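Local atomic coordinates of Alpha/beta hydrolase fold protein (Ochrobactrum, PDB entry 4G9E), a protein that probably hydrolyses the lactone ring of N-acyl homoserine lactones, and is captured here with the ring-opened product N-butanoyl-L-homoserine. Residues D95-I109 / Y115-P128. Residues are numbered along the deposited sequence; the frame is centred on the assembly and turned at random.
Sequences DAVVFGWSLGGHIGI and YPEMRGLMITGTPP. With C4L (N-butanoyl-L-homoserine), chain C.
Strands 97-101 and 120-124 run parallel, their axes 4.7 Å apart and 14° from alignment, and Val98 and Gly100 each give an N-H to the second strand and take one back through their carbonyls. At the strand entrance Arg119 grips Asp95 twice: NE donates in its guanidinium plane to Asp95 O at 2.8 Å, and the carboxylate stacks over one guanidinium face, planes 10° apart, so the OD2 to NH2 salt bridge (3.2 Å) rests on charge without an aimed N-H. A leucine in place of Arg119 would probably leave the Asp95 carboxylate without this countercharge and its carbonyl without the NE bond. On the sheet face toward helix 103-111, Val98 CG2 meets Met118 CG at 3.7 Å, while Gly105 and Gly108 let the helix come close; a CB on Gly105 would collide with Thr126 OG1, and one on Gly108 with Leu121 CD1. Thr126 uses both branches: OG1 donates to a lone pair of Ser102 O (2.9 Å), and CG2, set anti to the backbone N, sits 3.5 Å above the centre of the His106 ring as a CH-pi contact. The Leu103 N-H donates to ligand O2 at 2.8 Å, and Ser102 OG lies 2.6 Å from ligand C4. This beta-alpha-beta unit, with positive phi (64°) at Ser102 within a GxSxG sequence, fits the nucleophile elbow of alpha/beta hydrolases.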
loop_
_atom_site.group_PDB
_atom_site.type_symbol
_atom_site.label_atom_id
_atom_site.label_comp_id
_atom_site.label_asym_id
_atom_site.label_seq_id
_atom_site.Cartn_x
_atom_site.Cartn_y
_atom_site.Cartn_z
ATOM N N ASP A 95 7.246 -15.377 3.343
ATOM C CA ASP A 95 6.822 -14.992 4.691
ATOM C C ASP A 95 7.084 -13.533 5.042
ATOM O O ASP A 95 7.348 -13.194 6.199
ATOM C CB ASP A 95 7.477 -15.905 5.729
ATOM C CG ASP A 95 8.985 -15.787 5.741
ATOM O OD1 ASP A 95 9.559 -15.154 4.829
ATOM O OD2 ASP A 95 9.605 -16.345 6.668
ATOM N N ALA A 96 6.999 -12.660 4.051
ATOM C CA ALA A 96 7.157 -11.241 4.320
ATOM C C ALA A 96 6.064 -10.735 5.244
ATOM O O ALA A 96 4.930 -11.229 5.243
ATOM C CB ALA A 96 7.141 -10.454 3.030
ATOM N N VAL A 97 6.419 -9.725 6.027
ATOM C CA VAL A 97 5.430 -8.795 6.559
ATOM C C VAL A 97 5.082 -7.850 5.413
ATOM O O VAL A 97 5.956 -7.500 4.619
ATOM C CB VAL A 97 6.008 -7.995 7.758
ATOM C CG1 VAL A 97 5.011 -6.953 8.266
ATOM C CG2 VAL A 97 6.418 -8.949 8.879
ATOM N N VAL A 98 3.811 -7.469 5.300
ATOM C CA VAL A 98 3.389 -6.562 4.233
ATOM C C VAL A 98 2.918 -5.245 4.824
ATOM O O VAL A 98 2.129 -5.231 5.768
ATOM C CB VAL A 98 2.290 -7.197 3.345
ATOM C CG1 VAL A 98 1.805 -6.199 2.285
ATOM C CG2 VAL A 98 2.834 -8.468 2.703
ATOM N N PHE A 99 3.432 -4.148 4.275
ATOM C CA PHE A 99 2.911 -2.821 4.549
ATOM C C PHE A 99 2.263 -2.309 3.270
ATOM O O PHE A 99 2.915 -2.246 2.231
ATOM C CB PHE A 99 4.020 -1.847 4.975
ATOM C CG PHE A 99 3.558 -0.424 4.987
ATOM C CD1 PHE A 99 2.713 0.019 5.986
ATOM C CD2 PHE A 99 3.882 0.444 3.950
ATOM C CE1 PHE A 99 2.233 1.317 5.983
ATOM C CE2 PHE A 99 3.406 1.747 3.943
ATOM C CZ PHE A 99 2.581 2.181 4.959
ATOM N N GLY A 100 0.992 -1.928 3.348
ATOM C CA GLY A 100 0.307 -1.394 2.186
ATOM C C GLY A 100 -0.179 0.015 2.436
ATOM O O GLY A 100 -0.894 0.271 3.409
ATOM N N TRP A 101 0.207 0.916 1.540
ATOM C CA TRP A 101 -0.190 2.312 1.609
ATOM C C TRP A 101 -1.362 2.565 0.664
ATOM O O TRP A 101 -1.196 2.552 -0.558
ATOM C CB TRP A 101 0.985 3.215 1.229
ATOM C CG TRP A 101 0.621 4.661 1.182
ATOM C CD1 TRP A 101 -0.219 5.322 2.034
ATOM C CD2 TRP A 101 1.064 5.620 0.220
ATOM N NE1 TRP A 101 -0.327 6.643 1.648
ATOM C CE2 TRP A 101 0.458 6.850 0.544
ATOM C CE3 TRP A 101 1.934 5.561 -0.867
ATOM C CZ2 TRP A 101 0.688 8.011 -0.192
ATOM C CZ3 TRP A 101 2.158 6.714 -1.600
ATOM C CH2 TRP A 101 1.534 7.919 -1.264
ATOM N N SER A 102 -2.537 2.794 1.254
ATOM C CA SER A 102 -3.721 3.260 0.559
ATOM C C SER A 102 -4.172 2.206 -0.454
ATOM O O SER A 102 -4.562 1.130 -0.031
ATOM C CB SER A 102 -3.493 4.655 -0.019
ATOM O OG SER A 102 -4.747 5.255 -0.294
ATOM N N LEU A 103 -4.133 2.466 -1.761
ATOM C CA LEU A 103 -4.370 1.383 -2.720
ATOM C C LEU A 103 -3.545 0.153 -2.335
ATOM O O LEU A 103 -4.023 -0.977 -2.411
ATOM C CB LEU A 103 -4.020 1.847 -4.129
ATOM C CG LEU A 103 -3.975 0.772 -5.215
ATOM C CD1 LEU A 103 -5.335 0.101 -5.398
ATOM C CD2 LEU A 103 -3.480 1.361 -6.534
ATOM N N GLY A 104 -2.299 0.365 -1.923
ATOM C CA GLY A 104 -1.448 -0.738 -1.509
ATOM C C GLY A 104 -1.973 -1.537 -0.325
ATOM O O GLY A 104 -1.735 -2.746 -0.228
ATOM N N GLY A 105 -2.670 -0.866 0.590
ATOM C CA GLY A 105 -3.336 -1.544 1.688
ATOM C C GLY A 105 -4.478 -2.426 1.210
ATOM O O GLY A 105 -4.647 -3.541 1.699
ATOM N N HIS A 106 -5.272 -1.925 0.264
ATOM C CA HIS A 106 -6.336 -2.737 -0.325
ATOM C C HIS A 106 -5.744 -3.964 -1.033
ATOM O O HIS A 106 -6.291 -5.066 -0.961
ATOM C CB HIS A 106 -7.166 -1.900 -1.305
ATOM C CG HIS A 106 -7.878 -0.750 -0.662
ATOM N ND1 HIS A 106 -9.027 -0.898 0.085
ATOM C CD2 HIS A 106 -7.588 0.574 -0.644
ATOM C CE1 HIS A 106 -9.418 0.286 0.529
ATOM N NE2 HIS A 106 -8.559 1.197 0.105
ATOM N N ILE A 107 -4.639 -3.757 -1.741
ATOM C CA ILE A 107 -3.912 -4.844 -2.379
ATOM C C ILE A 107 -3.438 -5.859 -1.334
ATOM O O ILE A 107 -3.599 -7.070 -1.502
ATOM C CB ILE A 107 -2.731 -4.304 -3.213
ATOM C CG1 ILE A 107 -3.260 -3.433 -4.363
ATOM C CG2 ILE A 107 -1.839 -5.443 -3.710
ATOM C CD1 ILE A 107 -2.196 -2.617 -5.050
ATOM N N GLY A 108 -2.870 -5.362 -0.238
ATOM C CA GLY A 108 -2.437 -6.234 0.842
ATOM C C GLY A 108 -3.558 -7.094 1.405
ATOM O O GLY A 108 -3.371 -8.271 1.704
ATOM N N ILE A 109 -4.742 -6.504 1.543
ATOM C CA ILE A 109 -5.905 -7.257 1.999
ATOM C C ILE A 109 -6.238 -8.390 1.011
ATOM O O ILE A 109 -6.508 -9.526 1.416
ATOM C CB ILE A 109 -7.122 -6.326 2.233
ATOM C CG1 ILE A 109 -6.844 -5.347 3.382
ATOM C CG2 ILE A 109 -8.389 -7.149 2.500
ATOM C CD1 ILE A 109 -7.874 -4.238 3.494
ATOM N N TYR A 115 -1.252 -15.255 -0.331
ATOM C CA TYR A 115 0.100 -15.222 0.216
ATOM C C TYR A 115 -0.001 -15.699 1.660
ATOM O O TYR A 115 0.081 -14.911 2.599
ATOM C CB TYR A 115 0.634 -13.793 0.114
ATOM C CG TYR A 115 2.114 -13.621 0.379
ATOM C CD1 TYR A 115 3.070 -14.162 -0.475
ATOM C CD2 TYR A 115 2.560 -12.887 1.469
ATOM C CE1 TYR A 115 4.430 -14.002 -0.234
ATOM C CE2 TYR A 115 3.919 -12.713 1.713
ATOM C CZ TYR A 115 4.846 -13.269 0.861
ATOM O OH TYR A 115 6.187 -13.089 1.112
ATOM N N PRO A 116 -0.209 -17.012 1.829
ATOM C CA PRO A 116 -0.679 -17.588 3.091
ATOM C C PRO A 116 0.316 -17.521 4.244
ATOM O O PRO A 116 -0.105 -17.618 5.392
ATOM C CB PRO A 116 -0.971 -19.052 2.716
ATOM C CG PRO A 116 -0.092 -19.318 1.545
ATOM C CD PRO A 116 -0.122 -18.035 0.769
ATOM N N GLU A 117 1.587 -17.354 3.954
ATOM C CA GLU A 117 2.595 -17.294 5.027
ATOM C C GLU A 117 2.956 -15.850 5.429
ATOM O O GLU A 117 3.898 -15.635 6.209
ATOM C CB GLU A 117 3.828 -18.107 4.661
ATOM C CG GLU A 117 3.587 -19.617 4.641
ATOM C CD GLU A 117 3.444 -20.267 6.072
ATOM O OE1 GLU A 117 3.541 -19.567 7.130
ATOM O OE2 GLU A 117 3.218 -21.508 6.131
ATOM N N MET A 118 2.168 -14.891 4.931
ATOM C CA MET A 118 2.318 -13.499 5.343
ATOM C C MET A 118 2.383 -13.431 6.861
ATOM O O MET A 118 1.520 -13.982 7.544
ATOM C CB MET A 118 1.119 -12.689 4.852
ATOM C CG MET A 118 1.380 -11.194 4.800
ATOM S SD MET A 118 -0.074 -10.187 4.449
ATOM C CE MET A 118 -0.514 -10.753 2.804
ATOM N N ARG A 119 3.374 -12.731 7.398
ATOM C CA ARG A 119 3.527 -12.723 8.846
ATOM C C ARG A 119 2.734 -11.629 9.539
ATOM O O ARG A 119 2.515 -11.683 10.742
ATOM C CB ARG A 119 4.996 -12.725 9.251
ATOM C CG ARG A 119 5.541 -14.148 9.159
ATOM C CD ARG A 119 6.898 -14.337 9.765
ATOM N NE ARG A 119 7.946 -13.935 8.843
ATOM C CZ ARG A 119 9.241 -14.029 9.118
ATOM N NH1 ARG A 119 9.634 -14.521 10.287
ATOM N NH2 ARG A 119 10.140 -13.638 8.227
ATOM N N GLY A 120 2.289 -10.644 8.769
ATOM C CA GLY A 120 1.454 -9.580 9.286
ATOM C C GLY A 120 1.167 -8.620 8.154
ATOM O O GLY A 120 1.893 -8.615 7.159
ATOM N N LEU A 121 0.128 -7.807 8.317
ATOM C CA LEU A 121 -0.227 -6.778 7.344
ATOM C C LEU A 121 -0.460 -5.476 8.079
ATOM O O LEU A 121 -1.280 -5.440 8.999
ATOM C CB LEU A 121 -1.514 -7.175 6.619
ATOM C CG LEU A 121 -2.139 -6.119 5.704
ATOM C CD1 LEU A 121 -1.227 -5.819 4.538
ATOM C CD2 LEU A 121 -3.493 -6.607 5.198
ATOM N N MET A 122 0.252 -4.418 7.686
ATOM C CA MET A 122 -0.035 -3.073 8.189
ATOM C C MET A 122 -0.638 -2.262 7.054
ATOM O O MET A 122 -0.098 -2.261 5.947
ATOM C CB MET A 122 1.232 -2.381 8.712
ATOM C CG MET A 122 0.965 -0.944 9.183
ATOM S SD MET A 122 2.408 -0.091 9.842
ATOM C CE MET A 122 2.544 -0.914 11.428
ATOM N N ILE A 123 -1.751 -1.591 7.338
ATOM C CA ILE A 123 -2.428 -0.762 6.346
ATOM C C ILE A 123 -2.532 0.681 6.821
ATOM O O ILE A 123 -2.935 0.961 7.964
ATOM C CB ILE A 123 -3.813 -1.338 5.962
ATOM C CG1 ILE A 123 -4.729 -1.489 7.183
ATOM C CG2 ILE A 123 -3.642 -2.675 5.239
ATOM C CD1 ILE A 123 -6.162 -1.910 6.837
ATOM N N THR A 124 -2.146 1.587 5.927
ATOM C CA THR A 124 -2.115 3.015 6.190
ATOM C C THR A 124 -2.799 3.709 5.029
ATOM O O THR A 124 -2.455 3.472 3.869
ATOM C CB THR A 124 -0.657 3.501 6.292
ATOM O OG1 THR A 124 -0.069 2.981 7.491
ATOM C CG2 THR A 124 -0.561 5.028 6.281
ATOM N N GLY A 125 -3.775 4.557 5.329
ATOM C CA GLY A 125 -4.525 5.233 4.285
ATOM C C GLY A 125 -5.571 4.351 3.628
ATOM O O GLY A 125 -6.006 4.642 2.520
ATOM N N THR A 126 -5.994 3.302 4.329
ATOM C CA THR A 126 -6.844 2.248 3.782
ATOM C C THR A 126 -7.987 1.922 4.731
ATOM O O THR A 126 -7.760 1.356 5.797
ATOM C CB THR A 126 -6.023 0.958 3.626
ATOM O OG1 THR A 126 -4.866 1.208 2.822
ATOM C CG2 THR A 126 -6.849 -0.168 3.016
ATOM N N PRO A 127 -9.229 2.242 4.337
ATOM C CA PRO A 127 -10.381 1.749 5.092
ATOM C C PRO A 127 -10.864 0.437 4.468
ATOM O O PRO A 127 -11.249 0.428 3.297
ATOM C CB PRO A 127 -11.423 2.848 4.875
ATOM C CG PRO A 127 -11.111 3.395 3.510
ATOM C CD PRO A 127 -9.635 3.138 3.239
ATOM N N PRO A 128 -10.827 -0.673 5.218
ATOM C CA PRO A 128 -11.394 -1.901 4.654
ATOM C C PRO A 128 -12.894 -1.692 4.491
ATOM O O PRO A 128 -13.581 -1.391 5.467
ATOM C CB PRO A 128 -11.078 -2.953 5.726
ATOM C CG PRO A 128 -9.894 -2.390 6.474
ATOM C CD PRO A 128 -10.190 -0.910 6.524
HETATM O O1 C4L C . -3.597 7.002 -2.245
HETATM C C4 C4L C . -4.296 6.084 -2.736
HETATM O O2 C4L C . -3.834 4.972 -3.074
HETATM C C3 C4L C . -5.771 6.323 -2.962
HETATM C C2 C4L C . -6.319 7.391 -2.007
HETATM C C1 C4L C . -7.623 7.995 -2.504
HETATM O O3 C4L C . -7.373 8.840 -3.638
HETATM N N1 C4L C . -6.568 5.105 -2.779
HETATM C C5 C4L C . -7.084 4.424 -3.807
HETATM O O4 C4L C . -6.952 4.764 -4.976
HETATM C C6 C4L C . -7.883 3.186 -3.470
HETATM C C7 C4L C . -9.199 3.209 -4.240
HETATM C C8 C4L C . -10.101 4.362 -3.821
HETATM O O HOH W 1 -7.267 3.783 0.126
#